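Local coordinates for protein Ddb_g0293866 (Dictyostelium discoideum, PDB 5LW6) that probably binds ADP-ribose through this macrodomain, one part of a longer protein possibly involved in sensing DNA damage and recognising poly-ADP-ribose, at residues F66-D71 against L236-L241. Residues are numbered along the deposited sequence; the frame is centred on the assembly and turned at random.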
ATOM      1  N   PHE A  66     -12.982  -3.714   1.745  1.00 17.21           N
ATOM      2  CA  PHE A  66     -13.567  -2.344   1.787  1.00 17.10           C
ATOM      3  C   PHE A  66     -14.603  -2.022   0.734  1.00 16.34           C
ATOM      4  O   PHE A  66     -15.325  -0.986   0.794  1.00 17.09           O
ATOM      5  CB  PHE A  66     -12.445  -1.299   1.778  1.00 17.80           C
ATOM      6  CG  PHE A  66     -11.760  -1.147   3.127  1.00 21.38           C
ATOM      7  CD1 PHE A  66     -11.972  -2.046   4.150  1.00 21.43           C
ATOM      8  CD2 PHE A  66     -10.843  -0.130   3.336  1.00 22.43           C
ATOM      9  CE1 PHE A  66     -11.306  -1.927   5.375  1.00 23.98           C
ATOM     10  CE2 PHE A  66     -10.145  -0.014   4.548  1.00 25.58           C
ATOM     11  CZ  PHE A  66     -10.370  -0.920   5.579  1.00 24.71           C
ATOM     12  N   GLY A  67     -14.655  -2.840  -0.287  1.00 15.94           N
ATOM     13  CA  GLY A  67     -15.724  -2.724  -1.211  1.00 16.30           C
ATOM     14  C   GLY A  67     -15.746  -1.519  -2.110  1.00 17.51           C
ATOM     15  O   GLY A  67     -16.797  -1.167  -2.638  1.00 16.29           O
ATOM     16  N   PHE A  68     -14.592  -0.935  -2.421  1.00 16.74           N
ATOM     17  CA  PHE A  68     -14.591   0.238  -3.253  1.00 15.61           C
ATOM     18  C   PHE A  68     -14.955  -0.205  -4.654  1.00 15.93           C
ATOM     19  O   PHE A  68     -14.570  -1.279  -5.081  1.00 16.38           O
ATOM     20  CB  PHE A  68     -13.226   0.899  -3.289  1.00 15.90           C
ATOM     21  CG  PHE A  68     -13.258   2.343  -3.627  1.00 14.59           C
ATOM     22  CD1 PHE A  68     -13.303   2.749  -4.919  1.00 13.95           C
ATOM     23  CD2 PHE A  68     -13.247   3.333  -2.630  1.00 14.62           C
ATOM     24  CE1 PHE A  68     -13.356   4.104  -5.214  1.00 14.27           C
ATOM     25  CE2 PHE A  68     -13.220   4.674  -2.937  1.00 14.89           C
ATOM     26  CZ  PHE A  68     -13.286   5.070  -4.233  1.00 15.85           C
ATOM     27  N   ASN A  69     -15.729   0.611  -5.350  1.00 15.78           N
ATOM     28  CA  ASN A  69     -16.112   0.325  -6.729  1.00 15.79           C
ATOM     29  C   ASN A  69     -14.884   0.030  -7.585  1.00 14.22           C
ATOM     30  O   ASN A  69     -13.941   0.812  -7.633  1.00 14.74           O
ATOM     31  CB  ASN A  69     -16.897   1.501  -7.288  1.00 17.17           C
ATOM     32  CG  ASN A  69     -17.216   1.347  -8.742  1.00 19.79           C
ATOM     33  OD1 ASN A  69     -16.418   1.657  -9.578  1.00 18.51           O
ATOM     34  ND2 ASN A  69     -18.396   0.872  -9.045  1.00 21.97           N
ATOM     35  N   ILE A  70     -14.844  -1.133  -8.200  1.00 14.79           N
ATOM     36  CA  ILE A  70     -13.614  -1.584  -8.840  1.00 13.79           C
ATOM     37  C   ILE A  70     -13.289  -0.759 -10.096  1.00 14.38           C
ATOM     38  O   ILE A  70     -12.115  -0.486 -10.346  1.00 14.61           O
ATOM     39  CB  ILE A  70     -13.663  -3.066  -9.143  1.00 14.75           C
ATOM     40  CG1 ILE A  70     -13.651  -3.791  -7.780  1.00 19.66           C
ATOM     41  CG2 ILE A  70     -12.475  -3.566  -9.928  1.00 15.37           C
ATOM     42  CD1 ILE A  70     -14.110  -5.195  -7.931  1.00 20.71           C
ATOM     43  N   ASP A  71     -14.300  -0.427 -10.912  1.00 14.17           N
ATOM     44  CA  ASP A  71     -14.044   0.444 -12.072  1.00 14.37           C
ATOM     45  C   ASP A  71     -13.339   1.730 -11.616  1.00 14.63           C
ATOM     46  O   ASP A  71     -12.355   2.160 -12.250  1.00 14.25           O
ATOM     47  CB  ASP A  71     -15.365   0.822 -12.746  1.00 15.74           C
ATOM     48  CG  ASP A  71     -16.058  -0.379 -13.433  1.00 18.06           C
ATOM     49  OD1 ASP A  71     -15.307  -1.323 -13.878  1.00 16.55           O
ATOM     50  OD2 ASP A  71     -17.360  -0.352 -13.610  1.00 19.47           O
ATOM     51  N   LEU A 236     -16.574  12.468  -1.394  1.00 21.98           N
ATOM     52  CA  LEU A 236     -15.243  12.424  -0.892  1.00 21.50           C
ATOM     53  C   LEU A 236     -14.489  11.124  -1.169  1.00 17.56           C
ATOM     54  O   LEU A 236     -13.315  11.110  -0.940  1.00 17.82           O
ATOM     55  CB  LEU A 236     -15.220  12.654   0.599  1.00 24.25           C
ATOM     56  CG  LEU A 236     -15.596  14.020   1.164  1.00 31.05           C
ATOM     57  CD1 LEU A 236     -16.857  14.546   0.486  1.00 34.27           C
ATOM     58  CD2 LEU A 236     -15.764  13.895   2.704  1.00 32.67           C
ATOM     59  N   ALA A 237     -15.181  10.070  -1.566  1.00 16.01           N
ATOM     60  CA  ALA A 237     -14.623   8.720  -1.734  1.00 15.76           C
ATOM     61  C   ALA A 237     -13.512   8.703  -2.772  1.00 15.92           C
ATOM     62  O   ALA A 237     -12.385   8.316  -2.485  1.00 13.49           O
ATOM     63  CB  ALA A 237     -15.698   7.711  -2.089  1.00 16.25           C
ATOM     64  N   LYS A 238     -13.799   9.167  -3.966  1.00 14.85           N
ATOM     65  CA  LYS A 238     -12.723   9.167  -5.006  1.00 15.67           C
ATOM     66  C   LYS A 238     -11.491  10.053  -4.736  1.00 13.57           C
ATOM     67  O   LYS A 238     -10.324   9.594  -4.872  1.00 12.49           O
ATOM     68  CB  LYS A 238     -13.330   9.370  -6.397  1.00 18.28           C
ATOM     69  CG  LYS A 238     -14.298   8.246  -6.822  1.00 22.59           C
ATOM     70  CD  LYS A 238     -14.600   8.312  -8.323  1.00 26.18           C
ATOM     71  CE  LYS A 238     -16.055   8.347  -8.695  1.00 35.71           C
ATOM     72  NZ  LYS A 238     -16.246   9.005 -10.027  1.00 39.12           N
ATOM     73  N   PRO A 239     -11.696  11.302  -4.295  1.00 13.60           N
ATOM     74  CA  PRO A 239     -10.611  12.121  -3.882  1.00 14.26           C
ATOM     75  C   PRO A 239      -9.759  11.553  -2.751  1.00 12.93           C
ATOM     76  O   PRO A 239      -8.557  11.674  -2.767  1.00 12.38           O
ATOM     77  CB  PRO A 239     -11.306  13.406  -3.437  1.00 16.15           C
ATOM     78  CG  PRO A 239     -12.540  13.444  -4.204  1.00 16.63           C
ATOM     79  CD  PRO A 239     -12.980  12.063  -4.336  1.00 15.61           C
ATOM     80  N   LEU A 240     -10.401  10.960  -1.755  1.00 12.66           N
ATOM     81  CA  LEU A 240      -9.638  10.353  -0.678  1.00 12.08           C
ATOM     82  C   LEU A 240      -8.909   9.070  -1.100  1.00 12.14           C
ATOM     83  O   LEU A 240      -7.827   8.831  -0.594  1.00 12.15           O
ATOM     84  CB  LEU A 240     -10.502  10.117   0.524  1.00 13.02           C
ATOM     85  CG  LEU A 240     -10.736  11.380   1.387  1.00 14.86           C
ATOM     86  CD1 LEU A 240     -11.809  11.022   2.382  1.00 17.01           C
ATOM     87  CD2 LEU A 240      -9.500  11.925   2.080  1.00 16.32           C
ATOM     88  N   LEU A 241      -9.446   8.290  -2.013  1.00 11.04           N
ATOM     89  CA  LEU A 241      -8.652   7.107  -2.455  1.00 11.11           C
ATOM     90  C   LEU A 241      -7.409   7.591  -3.215  1.00  9.82           C
ATOM     91  O   LEU A 241      -6.302   7.069  -3.062  1.00  9.78           O
ATOM     92  CB  LEU A 241      -9.489   6.189  -3.292  1.00 11.26           C
ATOM     93  CG  LEU A 241      -8.789   4.928  -3.786  1.00 11.33           C
ATOM     94  CD1 LEU A 241      -8.406   4.070  -2.610  1.00 11.13           C
ATOM     95  CD2 LEU A 241      -9.734   4.209  -4.717  1.00 12.37           C
TER
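Phe68 pushes its phenyl ring against the N-terminal part of helix 237-253, and Leu241 meets it over one face. The methyl CD2 of Leu241 stands 3.7 Å from the centroid of the Phe68 ring and 13° off the ring normal, which makes this a CH-pi contact over the ring centre. The ring atoms are nearly evenly spaced about the methyl: Phe68 CZ is 3.7 Å from Leu241 CD2, and the farthest, Phe68 CD2, is 4.2 Å from Leu241 CD2. At the rim of the ring, Phe68 CE2 lies 4.0 Å from Ala237 CB, while the carbonyl of Ala237 borders the edge. Phe68 CZ comes within 4.2 Å of Lys238 CG, touching the aliphatic base of the lysine, whose ammonium end turns off elsewhere.

Leu241 has CG anti to its backbone N (chi1 -179°), which extends CD2 out from the helix to the ring. Phe68 takes the same form (chi1 -156°), and its ring spans the 8.6 Å separating Phe68 CA and Ala237 CA. An alanine at Phe68 is likely to open a gap beside Ala237 and leave Leu241 CD2 without the ring face it packs on.

Further out, the backbones of Ser62 and Phe68 are hydrogen-bonded, and Ala73 of helix 70-87 touches the Phe68 side chain. Asn69, at the N-cap of that helix, accepts a hydrogen bond from Asp72 N through OD1. Leu241 also packs on Ile61 and Ile76, so both helices contribute to this buried patch.

The Ala237 carbonyl beside the ring already receives the N-H of Leu241 in the helix, and no hydrogen bond joins the two segments. The loop leading into helix 70-87 therefore meets the start of the C-terminal helix of the macrodomain through dispersion and apolar burial, with 167 Å² buried, both sides summed.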